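Local coordinates for cobalamin biosynthesis protein (cbiD) (Archaeoglobus fulgidus, PDB 1SR8) that probably catalyses the methylation of C-1 in cobalt-precorrin-5B to form cobalt-precorrin-6A, using S-adenosyl-L-methionine, in the anaerobic route to cobalamin, at residues R40-G45 and V74-E79; V89-G94 and G188-W193. All blocks are in the same frame, centred on the assembly; numbering follows the deposited sequence.

Contact 1 of 2, residues R40-G45 and V74-E79; sequences RGITTG and VDVEVE
I42 meets V76 and V78 through methyl groups alone, and the neighbours on either side of it in the 40-45 segment show how one residue can be delivered to such a contact. R40, two positions earlier, reaches none of 74-79; its guanidinium group is held by salt bridges to D4 and E191. After G41 the chain brings the side chain of I42 toward the facing strand, although the two backbones stay well apart, with 8.7 Å between the CA atoms of I42 and V76. The branches of the isoleucine divide the work. CG2 lies 4.4 Å from CG1 of V76, while the longer arm, extended at chi2 169°, carries CD1 to 4.2 Å from CG1 of V78. V76 and V78 are two apart on one strand, so both present their side chains on the same face, whereas E77 between them is exposed. Here two sheets meet at the end of a strand: I42, at the close of strand 36-42 of the three-stranded antiparallel sheet, packs on strand 76-83 of the larger mixed sheet, with no hydrogen bond between the two segments. T43 then ends the extended run as the N-cap of helix 44-57, its OG1 bonded to the backbone N of T46. From T44 and G45 onward this helix runs on past the same apolar group, T47 touching I42 and A50 touching V78.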
ATOM      1  N   ARG A  40       2.990   9.264  -2.824  1.00 25.60           N
ATOM      2  CA  ARG A  40       2.662   7.878  -2.507  1.00 25.29           C
ATOM      3  C   ARG A  40       2.409   7.182  -3.845  1.00 25.95           C
ATOM      4  O   ARG A  40       2.084   7.837  -4.840  1.00 25.66           O
ATOM      5  CB  ARG A  40       1.378   7.785  -1.674  1.00 23.53           C
ATOM      6  CG  ARG A  40       1.518   8.195  -0.227  1.00 23.57           C
ATOM      7  CD  ARG A  40       0.742   7.229   0.649  1.00 21.87           C
ATOM      8  NE  ARG A  40       0.849   7.540   2.069  1.00 21.94           N
ATOM      9  CZ  ARG A  40       0.153   8.494   2.680  1.00 21.95           C
ATOM     10  NH1 ARG A  40      -0.704   9.234   1.991  1.00 21.63           N
ATOM     11  NH2 ARG A  40       0.308   8.704   3.982  1.00 18.90           N
ATOM     12  N   GLY A  41       2.546   5.862  -3.871  1.00 24.81           N
ATOM     13  CA  GLY A  41       2.288   5.126  -5.096  1.00 22.44           C
ATOM     14  C   GLY A  41       1.012   4.330  -4.933  1.00 21.53           C
ATOM     15  O   GLY A  41       0.284   4.516  -3.957  1.00 19.71           O
ATOM     16  N   ILE A  42       0.720   3.462  -5.897  1.00 20.93           N
ATOM     17  CA  ILE A  42      -0.459   2.606  -5.824  1.00 20.39           C
ATOM     18  C   ILE A  42       0.056   1.177  -5.778  1.00 20.68           C
ATOM     19  O   ILE A  42       1.055   0.848  -6.423  1.00 21.31           O
ATOM     20  CB  ILE A  42      -1.398   2.762  -7.048  1.00 20.51           C
ATOM     21  CG1 ILE A  42      -0.606   2.580  -8.350  1.00 21.35           C
ATOM     22  CG2 ILE A  42      -2.110   4.110  -6.981  1.00 21.94           C
ATOM     23  CD1 ILE A  42      -1.474   2.462  -9.596  1.00 20.84           C
ATOM     24  N   THR A  43      -0.610   0.331  -5.004  1.00 19.22           N
ATOM     25  CA  THR A  43      -0.203  -1.062  -4.877  1.00 18.14           C
ATOM     26  C   THR A  43      -0.570  -1.896  -6.111  1.00 18.91           C
ATOM     27  O   THR A  43      -1.308  -1.448  -6.984  1.00 18.35           O
ATOM     28  CB  THR A  43      -0.900  -1.719  -3.687  1.00 15.89           C
ATOM     29  OG1 THR A  43      -2.313  -1.569  -3.846  1.00 15.64           O
ATOM     30  CG2 THR A  43      -0.464  -1.092  -2.388  1.00 15.99           C
ATOM     31  N   THR A  44      -0.041  -3.117  -6.163  1.00 18.63           N
ATOM     32  CA  THR A  44      -0.347  -4.057  -7.231  1.00 18.08           C
ATOM     33  C   THR A  44      -1.862  -4.323  -7.178  1.00 17.83           C
ATOM     34  O   THR A  44      -2.514  -4.539  -8.203  1.00 16.37           O
ATOM     35  CB  THR A  44       0.419  -5.378  -7.011  1.00 20.19           C
ATOM     36  OG1 THR A  44       0.410  -5.702  -5.615  1.00 21.47           O
ATOM     37  CG2 THR A  44       1.864  -5.246  -7.456  1.00 20.55           C
ATOM     38  N   GLY A  45      -2.415  -4.295  -5.967  1.00 16.46           N
ATOM     39  CA  GLY A  45      -3.840  -4.517  -5.792  1.00 16.44           C
ATOM     40  C   GLY A  45      -4.640  -3.385  -6.410  1.00 17.65           C
ATOM     41  O   GLY A  45      -5.648  -3.621  -7.085  1.00 17.95           O
ATOM     42  N   VAL A  74     -10.092   5.624   0.423  1.00 27.88           N
ATOM     43  CA  VAL A  74      -9.786   6.801  -0.399  1.00 27.57           C
ATOM     44  C   VAL A  74      -9.789   6.413  -1.889  1.00 26.27           C
ATOM     45  O   VAL A  74      -8.908   5.681  -2.345  1.00 25.74           O
ATOM     46  CB  VAL A  74      -8.388   7.369  -0.037  1.00 27.76           C
ATOM     47  CG1 VAL A  74      -8.114   8.633  -0.826  1.00 27.59           C
ATOM     48  CG2 VAL A  74      -8.302   7.633   1.460  1.00 29.66           C
ATOM     49  N   ASP A  75     -10.777   6.883  -2.644  1.00 26.36           N
ATOM     50  CA  ASP A  75     -10.831   6.559  -4.068  1.00 26.09           C
ATOM     51  C   ASP A  75      -9.666   7.230  -4.768  1.00 26.70           C
ATOM     52  O   ASP A  75      -9.318   8.366  -4.447  1.00 25.94           O
ATOM     53  CB  ASP A  75     -12.136   7.036  -4.696  1.00 27.80           C
ATOM     54  CG  ASP A  75     -13.352   6.378  -4.087  1.00 27.89           C
ATOM     55  OD1 ASP A  75     -13.259   5.213  -3.660  1.00 28.74           O
ATOM     56  OD2 ASP A  75     -14.408   7.029  -4.051  1.00 29.52           O
ATOM     57  N   VAL A  76      -9.057   6.527  -5.716  1.00 27.31           N
ATOM     58  CA  VAL A  76      -7.918   7.076  -6.441  1.00 29.45           C
ATOM     59  C   VAL A  76      -8.125   7.021  -7.938  1.00 30.54           C
ATOM     60  O   VAL A  76      -8.642   6.044  -8.467  1.00 31.56           O
ATOM     61  CB  VAL A  76      -6.618   6.309  -6.133  1.00 30.79           C
ATOM     62  CG1 VAL A  76      -5.453   6.936  -6.897  1.00 31.18           C
ATOM     63  CG2 VAL A  76      -6.341   6.341  -4.651  1.00 32.64           C
ATOM     64  N   GLU A  77      -7.710   8.074  -8.624  1.00 30.38           N
ATOM     65  CA  GLU A  77      -7.845   8.114 -10.064  1.00 30.40           C
ATOM     66  C   GLU A  77      -6.535   7.587 -10.655  1.00 30.14           C
ATOM     67  O   GLU A  77      -5.442   8.031 -10.291  1.00 29.41           O
ATOM     68  CB  GLU A  77      -8.119   9.544 -10.495  1.00 33.30           C
ATOM     69  CG  GLU A  77      -8.402   9.727 -11.956  1.00 39.16           C
ATOM     70  CD  GLU A  77      -8.744  11.167 -12.272  1.00 41.92           C
ATOM     71  OE1 GLU A  77      -9.862  11.609 -11.911  1.00 43.11           O
ATOM     72  OE2 GLU A  77      -7.885  11.860 -12.860  1.00 44.16           O
ATOM     73  N   VAL A  78      -6.657   6.616 -11.554  1.00 29.67           N
ATOM     74  CA  VAL A  78      -5.503   5.984 -12.188  1.00 28.05           C
ATOM     75  C   VAL A  78      -5.553   6.143 -13.708  1.00 30.06           C
ATOM     76  O   VAL A  78      -6.602   5.950 -14.336  1.00 28.43           O
ATOM     77  CB  VAL A  78      -5.457   4.457 -11.855  1.00 27.68           C
ATOM     78  CG1 VAL A  78      -4.249   3.796 -12.500  1.00 24.44           C
ATOM     79  CG2 VAL A  78      -5.421   4.257 -10.350  1.00 25.72           C
ATOM     80  N   GLU A  79      -4.413   6.503 -14.290  1.00 30.63           N
ATOM     81  CA  GLU A  79      -4.321   6.655 -15.733  1.00 32.17           C
ATOM     82  C   GLU A  79      -4.145   5.272 -16.340  1.00 30.44           C
ATOM     83  O   GLU A  79      -3.341   4.472 -15.867  1.00 28.85           O
ATOM     84  CB  GLU A  79      -3.147   7.565 -16.106  1.00 34.64           C
ATOM     85  CG  GLU A  79      -3.419   9.029 -15.797  1.00 41.41           C
ATOM     86  CD  GLU A  79      -2.873   9.962 -16.866  1.00 46.38           C
ATOM     87  OE1 GLU A  79      -1.639  10.178 -16.904  1.00 48.57           O
ATOM     88  OE2 GLU A  79      -3.684  10.470 -17.678  1.00 49.42           O
TER

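Contact 2 of 2, residues V89-G94 and G188-W193; sequences VRKFSG and GFVEPW
Van der Waals contact does all the direct work between V190 and the pair K91 and S93, for no hydrogen bond joins 89-94 to 188-193. V190 splits its two methyls between these partners. With CG1 anti to the backbone N (chi1 170°), that methyl comes to 4.0 Å from the carbonyl O of S93 and 4.3 Å from CB of the same serine. CG2, beside the backbone N, meets the far end of K91 instead, at 4.1 Å from CE. The lysine chain, extended beyond CG, crosses the valine side chain at about a right angle and touches it with CE and, slightly farther off, NZ, rather than with its stem.

The polar groups nearby find their partners outside the two segments. K91 NZ forms a salt bridge with D99 and a hydrogen bond with T101 OG1, and the same carboxylate oxygen of D99, OD2, is hydrogen-bonded to OG of S93. Within 188-193, an inverse gamma turn centred on P192 is closed by W193 N to E191 O at 2.9 Å, and CG of E191 lies 3.5 Å above the plane of the W193 ring, toward the rim of one face.

In the fold, the loop leaving strand 86-90 thus passes beside strand 189-190, with K91 also lying on T44 and T47 of helix 44-57 and P192 packing on L197 of helix 195-204.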
ATOM      1  N   VAL A  89      -2.313  -1.136 -17.478  1.00 25.87           N
ATOM      2  CA  VAL A  89      -2.051  -0.133 -16.442  1.00 24.60           C
ATOM      3  C   VAL A  89      -0.705  -0.381 -15.793  1.00 23.40           C
ATOM      4  O   VAL A  89      -0.382  -1.504 -15.433  1.00 24.10           O
ATOM      5  CB  VAL A  89      -3.131  -0.160 -15.341  1.00 25.27           C
ATOM      6  CG1 VAL A  89      -2.922   1.001 -14.383  1.00 26.65           C
ATOM      7  CG2 VAL A  89      -4.515  -0.093 -15.958  1.00 25.80           C
ATOM      8  N   ARG A  90       0.079   0.674 -15.637  1.00 23.35           N
ATOM      9  CA  ARG A  90       1.400   0.545 -15.044  1.00 24.55           C
ATOM     10  C   ARG A  90       1.356   0.997 -13.588  1.00 24.32           C
ATOM     11  O   ARG A  90       0.779   2.035 -13.261  1.00 24.02           O
ATOM     12  CB  ARG A  90       2.406   1.403 -15.831  1.00 26.92           C
ATOM     13  CG  ARG A  90       3.888   1.116 -15.557  1.00 28.75           C
ATOM     14  CD  ARG A  90       4.806   2.062 -16.361  1.00 28.84           C
ATOM     15  NE  ARG A  90       4.728   1.865 -17.809  1.00 26.81           N
ATOM     16  CZ  ARG A  90       5.285   0.849 -18.462  1.00 29.29           C
ATOM     17  NH1 ARG A  90       5.973  -0.074 -17.805  1.00 30.47           N
ATOM     18  NH2 ARG A  90       5.152   0.746 -19.780  1.00 30.79           N
ATOM     19  N   LYS A  91       1.950   0.202 -12.710  1.00 23.18           N
ATOM     20  CA  LYS A  91       1.996   0.556 -11.301  1.00 23.73           C
ATOM     21  C   LYS A  91       3.090   1.593 -11.070  1.00 23.84           C
ATOM     22  O   LYS A  91       4.163   1.525 -11.684  1.00 25.04           O
ATOM     23  CB  LYS A  91       2.321  -0.664 -10.443  1.00 21.95           C
ATOM     24  CG  LYS A  91       2.866  -0.265  -9.084  1.00 21.35           C
ATOM     25  CD  LYS A  91       3.236  -1.430  -8.213  1.00 19.78           C
ATOM     26  CE  LYS A  91       3.913  -0.907  -6.955  1.00 19.34           C
ATOM     27  NZ  LYS A  91       4.337  -1.983  -6.029  1.00 20.26           N
ATOM     28  N   PHE A  92       2.824   2.555 -10.193  1.00 23.55           N
ATOM     29  CA  PHE A  92       3.837   3.549  -9.854  1.00 21.71           C
ATOM     30  C   PHE A  92       4.024   3.524  -8.351  1.00 21.14           C
ATOM     31  O   PHE A  92       3.059   3.366  -7.602  1.00 20.02           O
ATOM     32  CB  PHE A  92       3.452   4.948 -10.356  1.00 21.84           C
ATOM     33  CG  PHE A  92       2.188   5.507  -9.768  1.00 24.26           C
ATOM     34  CD1 PHE A  92       2.196   6.130  -8.524  1.00 24.19           C
ATOM     35  CD2 PHE A  92       0.998   5.472 -10.496  1.00 24.98           C
ATOM     36  CE1 PHE A  92       1.040   6.719  -8.009  1.00 26.67           C
ATOM     37  CE2 PHE A  92      -0.165   6.057  -9.993  1.00 28.69           C
ATOM     38  CZ  PHE A  92      -0.145   6.686  -8.743  1.00 27.22           C
ATOM     39  N   SER A  93       5.270   3.654  -7.910  1.00 22.44           N
ATOM     40  CA  SER A  93       5.581   3.612  -6.484  1.00 23.82           C
ATOM     41  C   SER A  93       5.856   4.969  -5.821  1.00 23.71           C
ATOM     42  O   SER A  93       6.336   5.019  -4.696  1.00 24.85           O
ATOM     43  CB  SER A  93       6.772   2.677  -6.259  1.00 25.55           C
ATOM     44  OG  SER A  93       6.518   1.394  -6.820  1.00 26.99           O
ATOM     45  N   GLY A  94       5.538   6.065  -6.501  1.00 23.46           N
ATOM     46  CA  GLY A  94       5.779   7.371  -5.919  1.00 23.92           C
ATOM     47  C   GLY A  94       7.247   7.568  -5.588  1.00 25.75           C
ATOM     48  O   GLY A  94       8.116   7.163  -6.359  1.00 26.79           O
ATOM     49  N   GLY A 188      -3.985   0.149  -0.113  1.00 19.11           N
ATOM     50  CA  GLY A 188      -4.226   0.457  -1.509  1.00 17.90           C
ATOM     51  C   GLY A 188      -3.130   1.389  -2.012  1.00 18.06           C
ATOM     52  O   GLY A 188      -2.978   1.603  -3.211  1.00 17.03           O
ATOM     53  N   PHE A 189      -2.348   1.933  -1.086  1.00 17.21           N
ATOM     54  CA  PHE A 189      -1.281   2.869  -1.437  1.00 18.47           C
ATOM     55  C   PHE A 189       0.088   2.322  -1.077  1.00 19.98           C
ATOM     56  O   PHE A 189       0.213   1.463  -0.197  1.00 20.27           O
ATOM     57  CB  PHE A 189      -1.485   4.199  -0.701  1.00 16.81           C
ATOM     58  CG  PHE A 189      -2.766   4.906  -1.055  1.00 16.74           C
ATOM     59  CD1 PHE A 189      -2.766   5.965  -1.954  1.00 17.96           C
ATOM     60  CD2 PHE A 189      -3.973   4.514  -0.487  1.00 16.21           C
ATOM     61  CE1 PHE A 189      -3.951   6.628  -2.282  1.00 19.46           C
ATOM     62  CE2 PHE A 189      -5.162   5.166  -0.805  1.00 16.62           C
ATOM     63  CZ  PHE A 189      -5.152   6.226  -1.704  1.00 18.26           C
ATOM     64  N   VAL A 190       1.111   2.823  -1.768  1.00 19.70           N
ATOM     65  CA  VAL A 190       2.488   2.423  -1.514  1.00 19.11           C
ATOM     66  C   VAL A 190       3.156   3.545  -0.714  1.00 20.01           C
ATOM     67  O   VAL A 190       3.218   4.683  -1.171  1.00 21.16           O
ATOM     68  CB  VAL A 190       3.264   2.197  -2.838  1.00 18.36           C
ATOM     69  CG1 VAL A 190       4.749   2.034  -2.561  1.00 18.40           C
ATOM     70  CG2 VAL A 190       2.747   0.958  -3.533  1.00 18.75           C
ATOM     71  N   GLU A 191       3.621   3.229   0.491  1.00 19.72           N
ATOM     72  CA  GLU A 191       4.289   4.209   1.339  1.00 20.75           C
ATOM     73  C   GLU A 191       5.663   4.467   0.705  1.00 22.64           C
ATOM     74  O   GLU A 191       6.435   3.525   0.501  1.00 23.61           O
ATOM     75  CB  GLU A 191       4.445   3.647   2.757  1.00 20.92           C
ATOM     76  CG  GLU A 191       4.969   4.649   3.777  1.00 23.88           C
ATOM     77  CD  GLU A 191       3.949   5.719   4.165  1.00 25.17           C
ATOM     78  OE1 GLU A 191       2.906   5.849   3.490  1.00 25.33           O
ATOM     79  OE2 GLU A 191       4.199   6.444   5.153  1.00 25.37           O
ATOM     80  N   PRO A 192       5.987   5.745   0.393  1.00 22.96           N
ATOM     81  CA  PRO A 192       7.258   6.149  -0.232  1.00 23.52           C
ATOM     82  C   PRO A 192       8.490   6.109   0.661  1.00 26.17           C
ATOM     83  O   PRO A 192       9.101   7.140   0.961  1.00 26.74           O
ATOM     84  CB  PRO A 192       6.957   7.550  -0.734  1.00 22.24           C
ATOM     85  CG  PRO A 192       6.081   8.078   0.352  1.00 24.00           C
ATOM     86  CD  PRO A 192       5.137   6.925   0.641  1.00 21.82           C
ATOM     87  N   TRP A 193       8.878   4.903   1.051  1.00 27.42           N
ATOM     88  CA  TRP A 193      10.029   4.719   1.913  1.00 29.31           C
ATOM     89  C   TRP A 193      11.363   5.185   1.350  1.00 29.92           C
ATOM     90  O   TRP A 193      11.855   4.658   0.355  1.00 29.59           O
ATOM     91  CB  TRP A 193      10.122   3.255   2.335  1.00 29.96           C
ATOM     92  CG  TRP A 193       9.079   2.914   3.358  1.00 33.59           C
ATOM     93  CD1 TRP A 193       8.131   1.930   3.277  1.00 33.23           C
ATOM     94  CD2 TRP A 193       8.869   3.576   4.616  1.00 35.65           C
ATOM     95  NE1 TRP A 193       7.345   1.940   4.407  1.00 35.53           N
ATOM     96  CE2 TRP A 193       7.775   2.939   5.245  1.00 37.18           C
ATOM     97  CE3 TRP A 193       9.501   4.647   5.272  1.00 37.13           C
ATOM     98  CZ2 TRP A 193       7.296   3.340   6.503  1.00 37.41           C
ATOM     99  CZ3 TRP A 193       9.024   5.047   6.524  1.00 37.88           C
ATOM    100  CH2 TRP A 193       7.933   4.393   7.124  1.00 38.14           C
TER

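How the contacts relate
Both contacts are buried, their centres about 7 Å apart, and both bring together parts of the same two sheets, contact 2 through the loop that follows strand 86-90. Strands 36-42 and 189-190 are neighbours in the small antiparallel sheet, 76-83 and 86-90 in the larger mixed one. Their chemistry differs with position. Contact 1 is wholly aliphatic and comes from the faces of strands; contact 2 has polar groups close by. Backbone pairing ties the two together, with G41 O 2.9 Å from V190 N and I42 N 2.9 Å from F92 O, both probable hydrogen bonds. The G41-I42 peptide thus bridges the two segments of contact 2, its O directed to V190 and its N to F92.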